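Local coordinates for Lmo0488 protein (Listeria monocytogenes serovar 1/2a, PDB 5TED) that binds shikimate through this effector-binding domain of QuiR, a LysR-type regulator that in response activates transcription of protocatechuate biosynthesis genes, at residues I10-A15 with E136-M141; L57-Y62 with R177-A182; T75-V80 with I153-S158. All blocks are in the same frame, centred on the assembly; numbering follows the deposited sequence.

Overall arrangement
The effector-binding domain has the two-lobed fold of type 2 periplasmic binding proteins, and each contact's centre is about 8 Å from the centre of the chain, around the cleft that holds shikimate. Contact 1, buried, spans the cleft: a turn faces a helix start, and they meet through side chains and ligand hydroxyls. Contacts 2 and 3 are antiparallel strand pairings held mainly by backbone bonds, joined where strands 177-184 and 69-84 are neighbours in one sheet. Contact 2 is largely buried and ends at the shikimate carboxylate; contact 3, buried apart from its exposed Glu78 and Lys156, reaches the ligand through Pro155. Gln77 ties the three together, reaching Thr12 and Arg177.

Contact 1: residues I10-A15 with E136-M141; sequences IYTMGA and EEDTAM. With SKM ((3R,4S,5R)-3,4,5-trihydroxycyclohex-1-ene-1-carboxylic acid), chain D.
Tyr11 lays one face of its ring against the side chain of Glu137, whose CG sits almost over the ring centre, 4.0 Å from the centroid, in a CH-pi contact. A bend at chi2 (-95°) turns the carboxylate back toward the helix, so it is methylene that lies over the ring. At the ring edge the phenol OH of Tyr11 donates to OE1 of Glu136 at 2.9 Å, on the anti lone pair; the extended Glu136 chain, with CG anti to the backbone N, carries the carboxylate there, while its OE2 is held by Thr111. As N-cap, Glu137 accepts from Ala140 N through OE1 at 2.9 Å; OE2, less surely placed, also appears to accept from Thr139 N.

Asp138 supplies the short, forked acid that suits a diol. Its OD1 takes a bond from shikimate O12 at 2.5 Å and its OD2 one from O11 at 2.8 Å, so two hydroxyls are gripped by one carboxylate, whose charge the helix start probably helps to stabilise. Glu136 O accepts from O7 at 2.8 Å. Thr12 presents its methyl CG2 to Asp138, 3.3 Å from OD1, while its OG1 turns to Gln77. Thus the turn between strand 4-10 and helix 17-26 faces the first turn of helix 138-146 across the ligand cleft, with Met141 packed on strands 104-108 and 152-155.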
loop_
_atom_site.group_PDB
_atom_site.type_symbol
_atom_site.label_atom_id
_atom_site.label_comp_id
_atom_site.label_asym_id
_atom_site.label_seq_id
_atom_site.Cartn_x
_atom_site.Cartn_y
_atom_site.Cartn_z
ATOM N N ILE A 10 -7.233 -7.252 0.242
ATOM C CA ILE A 10 -6.255 -6.860 -0.764
ATOM C C ILE A 10 -6.232 -5.341 -0.865
ATOM O O ILE A 10 -7.247 -4.662 -0.656
ATOM C CB ILE A 10 -6.572 -7.509 -2.122
ATOM C CG1 ILE A 10 -7.988 -7.138 -2.572
ATOM C CG2 ILE A 10 -6.449 -9.017 -2.050
ATOM C CD1 ILE A 10 -8.385 -7.756 -3.945
ATOM N N TYR A 11 -5.049 -4.809 -1.192
ATOM C CA TYR A 11 -4.761 -3.388 -1.039
ATOM C C TYR A 11 -5.826 -2.491 -1.655
ATOM O O TYR A 11 -6.169 -1.438 -1.093
ATOM C CB TYR A 11 -3.421 -3.080 -1.678
ATOM C CG TYR A 11 -2.250 -3.776 -1.048
ATOM C CD1 TYR A 11 -1.760 -3.374 0.185
ATOM C CD2 TYR A 11 -1.616 -4.827 -1.704
ATOM C CE1 TYR A 11 -0.655 -4.000 0.759
ATOM C CE2 TYR A 11 -0.507 -5.464 -1.140
ATOM C CZ TYR A 11 -0.041 -5.039 0.095
ATOM O OH TYR A 11 1.058 -5.636 0.666
ATOM N N THR A 12 -6.277 -2.811 -2.869
ATOM C CA THR A 12 -7.134 -1.815 -3.506
ATOM C C THR A 12 -8.445 -1.626 -2.752
ATOM O O THR A 12 -9.160 -0.664 -3.030
ATOM C CB THR A 12 -7.429 -2.139 -4.979
ATOM O OG1 THR A 12 -8.099 -3.398 -5.088
ATOM C CG2 THR A 12 -6.134 -2.138 -5.823
ATOM N N MET A 13 -8.783 -2.513 -1.818
ATOM C CA MET A 13 -10.048 -2.343 -1.112
ATOM C C MET A 13 -9.988 -1.283 -0.013
ATOM O O MET A 13 -11.043 -0.905 0.508
ATOM C CB MET A 13 -10.509 -3.677 -0.530
ATOM C CG MET A 13 -10.787 -4.760 -1.585
ATOM S SD MET A 13 -12.277 -4.502 -2.591
ATOM C CE MET A 13 -11.639 -3.540 -3.959
ATOM N N GLY A 14 -8.799 -0.778 0.334
ATOM C CA GLY A 14 -8.703 0.163 1.452
ATOM C C GLY A 14 -9.227 1.546 1.125
ATOM O O GLY A 14 -9.819 2.213 1.976
ATOM N N ALA A 15 -9.025 1.995 -0.113
ATOM C CA ALA A 15 -9.324 3.387 -0.452
ATOM C C ALA A 15 -10.808 3.703 -0.278
ATOM O O ALA A 15 -11.165 4.755 0.265
ATOM C CB ALA A 15 -8.879 3.687 -1.885
ATOM N N GLU A 136 4.318 -5.636 -6.077
ATOM C CA GLU A 136 3.145 -6.235 -5.456
ATOM C C GLU A 136 1.984 -5.259 -5.317
ATOM O O GLU A 136 0.853 -5.587 -5.681
ATOM C CB GLU A 136 3.495 -6.813 -4.081
ATOM C CG GLU A 136 2.268 -7.401 -3.391
ATOM C CD GLU A 136 2.602 -8.139 -2.107
ATOM O OE1 GLU A 136 2.358 -7.572 -1.018
ATOM O OE2 GLU A 136 3.138 -9.280 -2.203
ATOM N N GLU A 137 2.244 -4.060 -4.827
ATOM C CA GLU A 137 1.188 -3.129 -4.465
ATOM C C GLU A 137 0.949 -2.096 -5.571
ATOM O O GLU A 137 1.848 -1.766 -6.346
ATOM C CB GLU A 137 1.540 -2.472 -3.132
ATOM C CG GLU A 137 0.527 -1.503 -2.635
ATOM C CD GLU A 137 0.863 -0.098 -3.022
ATOM O OE1 GLU A 137 2.003 0.115 -3.500
ATOM O OE2 GLU A 137 -0.005 0.780 -2.853
ATOM N N ASP A 138 -0.287 -1.583 -5.636
ATOM C CA ASP A 138 -0.726 -0.863 -6.832
ATOM C C ASP A 138 -0.124 0.526 -6.920
ATOM O O ASP A 138 0.193 0.986 -8.020
ATOM C CB ASP A 138 -2.249 -0.787 -6.870
ATOM C CG ASP A 138 -2.881 -2.136 -6.626
ATOM O OD1 ASP A 138 -2.929 -2.542 -5.450
ATOM O OD2 ASP A 138 -3.281 -2.791 -7.608
ATOM N N THR A 139 0.031 1.229 -5.794
ATOM C CA THR A 139 0.583 2.573 -5.930
ATOM C C THR A 139 2.037 2.518 -6.382
ATOM O O THR A 139 2.461 3.380 -7.157
ATOM C CB THR A 139 0.429 3.386 -4.637
ATOM O OG1 THR A 139 1.355 2.921 -3.665
ATOM C CG2 THR A 139 -0.971 3.200 -4.077
ATOM N N ALA A 140 2.796 1.491 -5.958
ATOM C CA ALA A 140 4.159 1.318 -6.464
ATOM C C ALA A 140 4.158 1.079 -7.971
ATOM O O ALA A 140 5.076 1.509 -8.681
ATOM C CB ALA A 140 4.853 0.163 -5.743
ATOM N N MET A 141 3.139 0.379 -8.477
ATOM C CA MET A 141 3.052 0.107 -9.908
ATOM C C MET A 141 2.793 1.383 -10.702
ATOM O O MET A 141 3.539 1.711 -11.630
ATOM C CB MET A 141 1.962 -0.936 -10.168
ATOM C CG MET A 141 1.720 -1.269 -11.657
ATOM S SD MET A 141 0.660 -2.732 -11.801
ATOM C CE MET A 141 1.710 -4.084 -11.330
HETATM O O12 SKM D . -3.404 -4.978 -4.874
HETATM C C8 SKM D . -2.632 -5.700 -5.829
HETATM C C6 SKM D . -1.948 -6.737 -5.246
HETATM O O7 SKM D . -1.183 -7.463 -6.209
HETATM C C5 SKM D . -2.929 -7.855 -4.527
HETATM C C4 SKM D . -4.006 -8.321 -5.408
HETATM C C1 SKM D . -4.766 -9.626 -5.130
HETATM O O2 SKM D . -4.239 -10.489 -4.371
HETATM O O3 SKM D . -5.895 -9.835 -5.672
HETATM C C10 SKM D . -4.439 -7.406 -6.651
HETATM C C9 SKM D . -3.655 -6.275 -7.041
HETATM O O11 SKM D . -4.508 -5.262 -7.402
#

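Contact 2: residues L57-Y62 with R177-A182; sequences LAICSY and RFIYLA. With SKM ((3R,4S,5R)-3,4,5-trihydroxycyclohex-1-ene-1-carboxylic acid), chain D.
The guanidinium of Arg177 has CG1 of Ile179 over one face, offset toward the rim of the group, 3.5 Å above the plane, and two oxygens at its edge, Ser61 OG and shikimate O3. The Tyr180 ring has Cys60 O and a water at its edge, and the edge of Tyr62 is directed at its face, an edge-to-face pair with centroids 5.8 Å apart. These groups lie at one end of an antiparallel pairing of strands 57-60 and 177-184, part of the central sheet of one lobe in this periplasmic-binding-protein fold.

Ala58 with Ala182 and Cys60 with Tyr180 are the hydrogen-bonded pairs, each joined by two backbone bonds; Ala182 N to Ala58 O, at 2.7 Å, is the straightest at 174°. Small Ala58, Cys60 and Ala182 share a face with Tyr180, and the alanines leave room for helix 43-51 to pack close. Bulkier Ile59 and Leu181 form the non-hydrogen-bonded pair between them and fill the other face. There CG2 of Ile59 presses on CG2 of Ile179 at 3.4 Å, tighter than usual, while its CG1 meets Leu181 CD2.

Arg177 bends at chi2 (-65°) to bring its tip to the ligand carboxylate, a natural partner for a cation; NE is held by Gln77. NH2 donates to shikimate O3 at 3.1 Å, and NH1 to Ser61 OG at 2.8 Å. Small enough to fit between them, the Ser61 hydroxyl accepts from arginine and donates its own hydrogen to the ligand, with Ser61 OG 2.5 Å from shikimate O3.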
loop_
_atom_site.group_PDB
_atom_site.type_symbol
_atom_site.label_atom_id
_atom_site.label_comp_id
_atom_site.label_asym_id
_atom_site.label_seq_id
_atom_site.Cartn_x
_atom_site.Cartn_y
_atom_site.Cartn_z
ATOM N N LEU A 57 -12.511 -12.813 8.538
ATOM C CA LEU A 57 -13.036 -12.723 7.181
ATOM C C LEU A 57 -11.972 -12.079 6.310
ATOM O O LEU A 57 -11.156 -11.295 6.798
ATOM C CB LEU A 57 -14.309 -11.867 7.098
ATOM C CG LEU A 57 -15.518 -12.239 7.967
ATOM C CD1 LEU A 57 -16.573 -11.138 7.967
ATOM C CD2 LEU A 57 -16.113 -13.557 7.500
ATOM N N ALA A 58 -12.017 -12.366 5.010
ATOM C CA ALA A 58 -11.083 -11.733 4.094
ATOM C C ALA A 58 -11.817 -11.294 2.837
ATOM O O ALA A 58 -12.867 -11.832 2.486
ATOM C CB ALA A 58 -9.924 -12.663 3.729
ATOM N N ILE A 59 -11.262 -10.283 2.183
ATOM C CA ILE A 59 -11.713 -9.828 0.879
ATOM C C ILE A 59 -10.528 -9.960 -0.067
ATOM O O ILE A 59 -9.509 -9.271 0.114
ATOM C CB ILE A 59 -12.215 -8.374 0.925
ATOM C CG1 ILE A 59 -13.392 -8.247 1.917
ATOM C CG2 ILE A 59 -12.581 -7.912 -0.499
ATOM C CD1 ILE A 59 -13.865 -6.795 2.163
ATOM N N CYS A 60 -10.648 -10.833 -1.068
ATOM C CA CYS A 60 -9.474 -11.148 -1.882
ATOM C C CYS A 60 -9.899 -11.813 -3.195
ATOM O O CYS A 60 -11.090 -11.916 -3.512
ATOM C CB CYS A 60 -8.494 -12.034 -1.095
ATOM S SG CYS A 60 -9.153 -13.668 -0.725
ATOM N N SER A 61 -8.902 -12.251 -3.969
ATOM C CA SER A 61 -9.131 -12.950 -5.227
ATOM C C SER A 61 -9.505 -14.402 -4.963
ATOM O O SER A 61 -9.121 -14.997 -3.949
ATOM C CB SER A 61 -7.880 -12.920 -6.118
ATOM O OG SER A 61 -7.534 -11.587 -6.489
ATOM N N TYR A 62 -10.258 -14.976 -5.891
ATOM C CA TYR A 62 -10.514 -16.409 -5.854
ATOM C C TYR A 62 -9.214 -17.180 -6.055
ATOM O O TYR A 62 -8.350 -16.776 -6.838
ATOM C CB TYR A 62 -11.524 -16.782 -6.937
ATOM C CG TYR A 62 -11.851 -18.260 -6.998
ATOM C CD1 TYR A 62 -12.669 -18.849 -6.041
ATOM C CD2 TYR A 62 -11.355 -19.064 -8.016
ATOM C CE1 TYR A 62 -12.978 -20.201 -6.087
ATOM C CE2 TYR A 62 -11.667 -20.424 -8.073
ATOM C CZ TYR A 62 -12.475 -20.979 -7.104
ATOM O OH TYR A 62 -12.783 -22.316 -7.140
ATOM N N ARG A 177 -13.022 -9.366 -13.663
ATOM C CA ARG A 177 -12.176 -9.463 -12.475
ATOM C C ARG A 177 -13.126 -9.374 -11.286
ATOM O O ARG A 177 -13.634 -8.300 -10.980
ATOM C CB ARG A 177 -11.136 -8.335 -12.443
ATOM C CG ARG A 177 -10.041 -8.451 -11.367
ATOM C CD ARG A 177 -10.608 -8.350 -9.928
ATOM N NE ARG A 177 -9.593 -7.953 -8.946
ATOM C CZ ARG A 177 -8.818 -8.794 -8.260
ATOM N NH1 ARG A 177 -8.933 -10.107 -8.432
ATOM N NH2 ARG A 177 -7.937 -8.320 -7.381
ATOM N N PHE A 178 -13.392 -10.503 -10.639
ATOM C CA PHE A 178 -14.246 -10.529 -9.460
ATOM C C PHE A 178 -13.399 -10.558 -8.195
ATOM O O PHE A 178 -12.276 -11.072 -8.192
ATOM C CB PHE A 178 -15.178 -11.736 -9.473
ATOM C CG PHE A 178 -16.263 -11.641 -10.497
ATOM C CD1 PHE A 178 -17.342 -10.792 -10.313
ATOM C CD2 PHE A 178 -16.198 -12.399 -11.653
ATOM C CE1 PHE A 178 -18.338 -10.709 -11.266
ATOM C CE2 PHE A 178 -17.190 -12.321 -12.605
ATOM C CZ PHE A 178 -18.259 -11.478 -12.416
ATOM N N ILE A 179 -13.961 -9.997 -7.126
ATOM C CA ILE A 179 -13.362 -9.999 -5.794
ATOM C C ILE A 179 -14.361 -10.626 -4.829
ATOM O O ILE A 179 -15.568 -10.359 -4.913
ATOM C CB ILE A 179 -12.984 -8.567 -5.359
ATOM C CG1 ILE A 179 -11.812 -8.055 -6.208
ATOM C CG2 ILE A 179 -12.674 -8.510 -3.850
ATOM C CD1 ILE A 179 -11.506 -6.604 -6.002
ATOM N N TYR A 180 -13.860 -11.440 -3.903
ATOM C CA TYR A 180 -14.695 -12.326 -3.105
ATOM C C TYR A 180 -14.536 -12.048 -1.621
ATOM O O TYR A 180 -13.478 -11.619 -1.162
ATOM C CB TYR A 180 -14.344 -13.794 -3.373
ATOM C CG TYR A 180 -14.606 -14.180 -4.793
ATOM C CD1 TYR A 180 -13.696 -13.856 -5.799
ATOM C CD2 TYR A 180 -15.769 -14.850 -5.146
ATOM C CE1 TYR A 180 -13.931 -14.195 -7.122
ATOM C CE2 TYR A 180 -16.018 -15.188 -6.477
ATOM C CZ TYR A 180 -15.094 -14.859 -7.451
ATOM O OH TYR A 180 -15.333 -15.202 -8.761
ATOM N N LEU A 181 -15.619 -12.270 -0.884
ATOM C CA LEU A 181 -15.569 -12.346 0.563
ATOM C C LEU A 181 -15.243 -13.793 0.911
ATOM O O LEU A 181 -15.975 -14.712 0.522
ATOM C CB LEU A 181 -16.896 -11.897 1.187
ATOM C CG LEU A 181 -16.954 -11.668 2.704
ATOM C CD1 LEU A 181 -16.604 -12.915 3.479
ATOM C CD2 LEU A 181 -16.040 -10.545 3.099
ATOM N N ALA A 182 -14.115 -14.002 1.576
ATOM C CA ALA A 182 -13.620 -15.345 1.849
ATOM C C ALA A 182 -13.679 -15.631 3.346
ATOM O O ALA A 182 -13.406 -14.746 4.167
ATOM C CB ALA A 182 -12.191 -15.512 1.312
HETATM O O12 SKM D . -3.404 -4.978 -4.874
HETATM C C8 SKM D . -2.632 -5.700 -5.829
HETATM C C6 SKM D . -1.948 -6.737 -5.246
HETATM O O7 SKM D . -1.183 -7.463 -6.209
HETATM C C5 SKM D . -2.929 -7.855 -4.527
HETATM C C4 SKM D . -4.006 -8.321 -5.408
HETATM C C1 SKM D . -4.766 -9.626 -5.130
HETATM O O2 SKM D . -4.239 -10.489 -4.371
HETATM O O3 SKM D . -5.895 -9.835 -5.672
HETATM C C10 SKM D . -4.439 -7.406 -6.651
HETATM C C9 SKM D . -3.655 -6.275 -7.041
HETATM O O11 SKM D . -4.508 -5.262 -7.402
HETATM O O HOH W 1 -10.703 -13.417 -8.171
#

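Contact 3: residues T75-V80 with I153-S158; sequences TKQELV and IMPKIS
Gln77 runs alongside Pro155, both side chains pointing the same way: its CB lies 4.2 Å from Pro155 CB, the chain continues extended through CG (chi2 173°), CD comes against the same proline carbon, and OE1 touches Pro155 CB at 3.4 Å. The frame around them is an antiparallel pairing of strands 69-84 and 152-155, within the two-lobed periplasmic-binding-protein fold. The amide offers both a donor and an acceptor: NE2 donates to Thr12 and OE1 accepts from Arg177, alongside an apolar ring.

Val80 and Met154 form a hydrogen-bonded pair: Val80 N reaches Met154 O at 2.9 Å, nearly along the C=O axis, and Met154 N returns to Val80 O. Next comes Leu79 with Pro155, a non-hydrogen-bonded pair, a position where proline's missing N-H costs no bond across the strands. Lys156 N then donates to Glu78 O at 2.8 Å. A water completes this same pair, accepting from Glu78 N and donating to Lys156 O, where a second direct bond would otherwise be expected.

Branched Val80 and Ile153 suit the extended backbone. Leu79 sends CD1 to the CD1 of Ile153 at 4.2 Å, and Val80 packs its CG1 on Lys156 CB. Pro155 also borders shikimate and lies against Asp138 and Leu114. On the solvent-facing side, Glu78 and Lys156 lie side by side, methylene beside carboxylate; their opposite charges may attract weakly at long range, Glu78 OE1 being 4.2 Å from Lys156 NZ, beyond a salt bridge.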
loop_
_atom_site.group_PDB
_atom_site.type_symbol
_atom_site.label_atom_id
_atom_site.label_comp_id
_atom_site.label_asym_id
_atom_site.label_seq_id
_atom_site.Cartn_x
_atom_site.Cartn_y
_atom_site.Cartn_z
ATOM N N THR A 75 -17.452 -7.905 -5.055
ATOM C CA THR A 75 -17.383 -6.743 -5.942
ATOM C C THR A 75 -16.572 -7.134 -7.176
ATOM O O THR A 75 -16.253 -8.307 -7.380
ATOM C CB THR A 75 -16.806 -5.533 -5.193
ATOM O OG1 THR A 75 -16.842 -4.386 -6.036
ATOM C CG2 THR A 75 -15.355 -5.795 -4.721
ATOM N N LYS A 76 -16.253 -6.153 -8.020
ATOM C CA LYS A 76 -15.515 -6.435 -9.246
ATOM C C LYS A 76 -14.675 -5.225 -9.618
ATOM O O LYS A 76 -14.885 -4.122 -9.106
ATOM C CB LYS A 76 -16.448 -6.786 -10.403
ATOM C CG LYS A 76 -17.366 -5.647 -10.821
ATOM C CD LYS A 76 -18.475 -6.168 -11.729
ATOM C CE LYS A 76 -19.509 -5.088 -11.995
ATOM N NZ LYS A 76 -18.840 -3.824 -12.424
ATOM N N GLN A 77 -13.716 -5.438 -10.522
ATOM C CA GLN A 77 -12.898 -4.342 -11.032
ATOM C C GLN A 77 -12.744 -4.481 -12.535
ATOM O O GLN A 77 -12.944 -5.557 -13.105
ATOM C CB GLN A 77 -11.516 -4.305 -10.368
ATOM C CG GLN A 77 -11.582 -4.025 -8.888
ATOM C CD GLN A 77 -10.246 -4.145 -8.212
ATOM O OE1 GLN A 77 -9.442 -5.021 -8.543
ATOM N NE2 GLN A 77 -9.997 -3.261 -7.254
ATOM N N GLU A 78 -12.379 -3.373 -13.168
ATOM C CA GLU A 78 -12.074 -3.343 -14.590
ATOM C C GLU A 78 -10.557 -3.305 -14.755
ATOM O O GLU A 78 -9.895 -2.415 -14.212
ATOM C CB GLU A 78 -12.722 -2.124 -15.250
ATOM C CG GLU A 78 -12.387 -1.955 -16.726
ATOM C CD GLU A 78 -12.737 -0.562 -17.263
ATOM O OE1 GLU A 78 -13.312 0.257 -16.501
ATOM O OE2 GLU A 78 -12.431 -0.289 -18.450
ATOM N N LEU A 79 -10.010 -4.256 -15.504
ATOM C CA LEU A 79 -8.597 -4.204 -15.849
ATOM C C LEU A 79 -8.364 -3.209 -16.983
ATOM O O LEU A 79 -9.118 -3.174 -17.957
ATOM C CB LEU A 79 -8.101 -5.589 -16.252
ATOM C CG LEU A 79 -7.975 -6.567 -15.088
ATOM C CD1 LEU A 79 -7.292 -7.853 -15.575
ATOM C CD2 LEU A 79 -7.226 -5.902 -13.932
ATOM N N VAL A 80 -7.322 -2.380 -16.835
ATOM C CA VAL A 80 -6.941 -1.388 -17.829
ATOM C C VAL A 80 -5.442 -1.502 -18.075
ATOM O O VAL A 80 -4.706 -2.093 -17.287
ATOM C CB VAL A 80 -7.285 0.054 -17.392
ATOM C CG1 VAL A 80 -8.772 0.284 -17.415
ATOM C CG2 VAL A 80 -6.700 0.358 -15.987
ATOM N N ILE A 153 -0.678 -3.496 -16.750
ATOM C CA ILE A 153 -2.096 -3.843 -16.705
ATOM C C ILE A 153 -2.478 -3.972 -15.237
ATOM O O ILE A 153 -1.799 -4.671 -14.479
ATOM C CB ILE A 153 -2.384 -5.145 -17.469
ATOM C CG1 ILE A 153 -3.855 -5.545 -17.340
ATOM C CG2 ILE A 153 -1.510 -6.273 -16.941
ATOM C CD1 ILE A 153 -4.232 -6.755 -18.198
ATOM N N MET A 154 -3.545 -3.296 -14.824
ATOM C CA MET A 154 -3.877 -3.225 -13.404
ATOM C C MET A 154 -5.340 -2.833 -13.271
ATOM O O MET A 154 -5.969 -2.426 -14.249
ATOM C CB MET A 154 -2.972 -2.225 -12.665
ATOM C CG MET A 154 -3.109 -0.795 -13.131
ATOM S SD MET A 154 -1.819 0.323 -12.501
ATOM C CE MET A 154 -2.034 0.132 -10.727
ATOM N N PRO A 155 -5.908 -2.934 -12.067
ATOM C CA PRO A 155 -7.298 -2.503 -11.876
ATOM C C PRO A 155 -7.432 -1.003 -12.066
ATOM O O PRO A 155 -6.566 -0.227 -11.658
ATOM C CB PRO A 155 -7.612 -2.895 -10.420
ATOM C CG PRO A 155 -6.489 -3.707 -9.943
ATOM C CD PRO A 155 -5.290 -3.391 -10.813
ATOM N N LYS A 156 -8.557 -0.586 -12.641
ATOM C CA LYS A 156 -8.850 0.836 -12.706
ATOM C C LYS A 156 -9.228 1.315 -11.306
ATOM O O LYS A 156 -10.205 0.840 -10.728
ATOM C CB LYS A 156 -9.964 1.102 -13.712
ATOM C CG LYS A 156 -10.141 2.586 -14.009
ATOM C CD LYS A 156 -11.467 2.868 -14.708
ATOM C CE LYS A 156 -11.300 3.946 -15.762
ATOM N NZ LYS A 156 -12.603 4.438 -16.295
ATOM N N ILE A 157 -8.404 2.188 -10.726
ATOM C CA ILE A 157 -8.604 2.692 -9.376
ATOM C C ILE A 157 -8.486 4.207 -9.410
ATOM O O ILE A 157 -7.884 4.791 -10.319
ATOM C CB ILE A 157 -7.611 2.081 -8.364
ATOM C CG1 ILE A 157 -6.163 2.339 -8.787
ATOM C CG2 ILE A 157 -7.851 0.583 -8.225
ATOM C CD1 ILE A 157 -5.143 1.820 -7.783
ATOM N N SER A 158 -9.087 4.847 -8.397
ATOM C CA SER A 158 -9.278 6.295 -8.433
ATOM C C SER A 158 -7.957 7.054 -8.467
ATOM O O SER A 158 -7.911 8.182 -8.971
ATOM C CB SER A 158 -10.130 6.750 -7.235
ATOM O OG SER A 158 -9.484 6.457 -6.010
HETATM O O HOH W 2 -12.324 -1.199 -11.483
#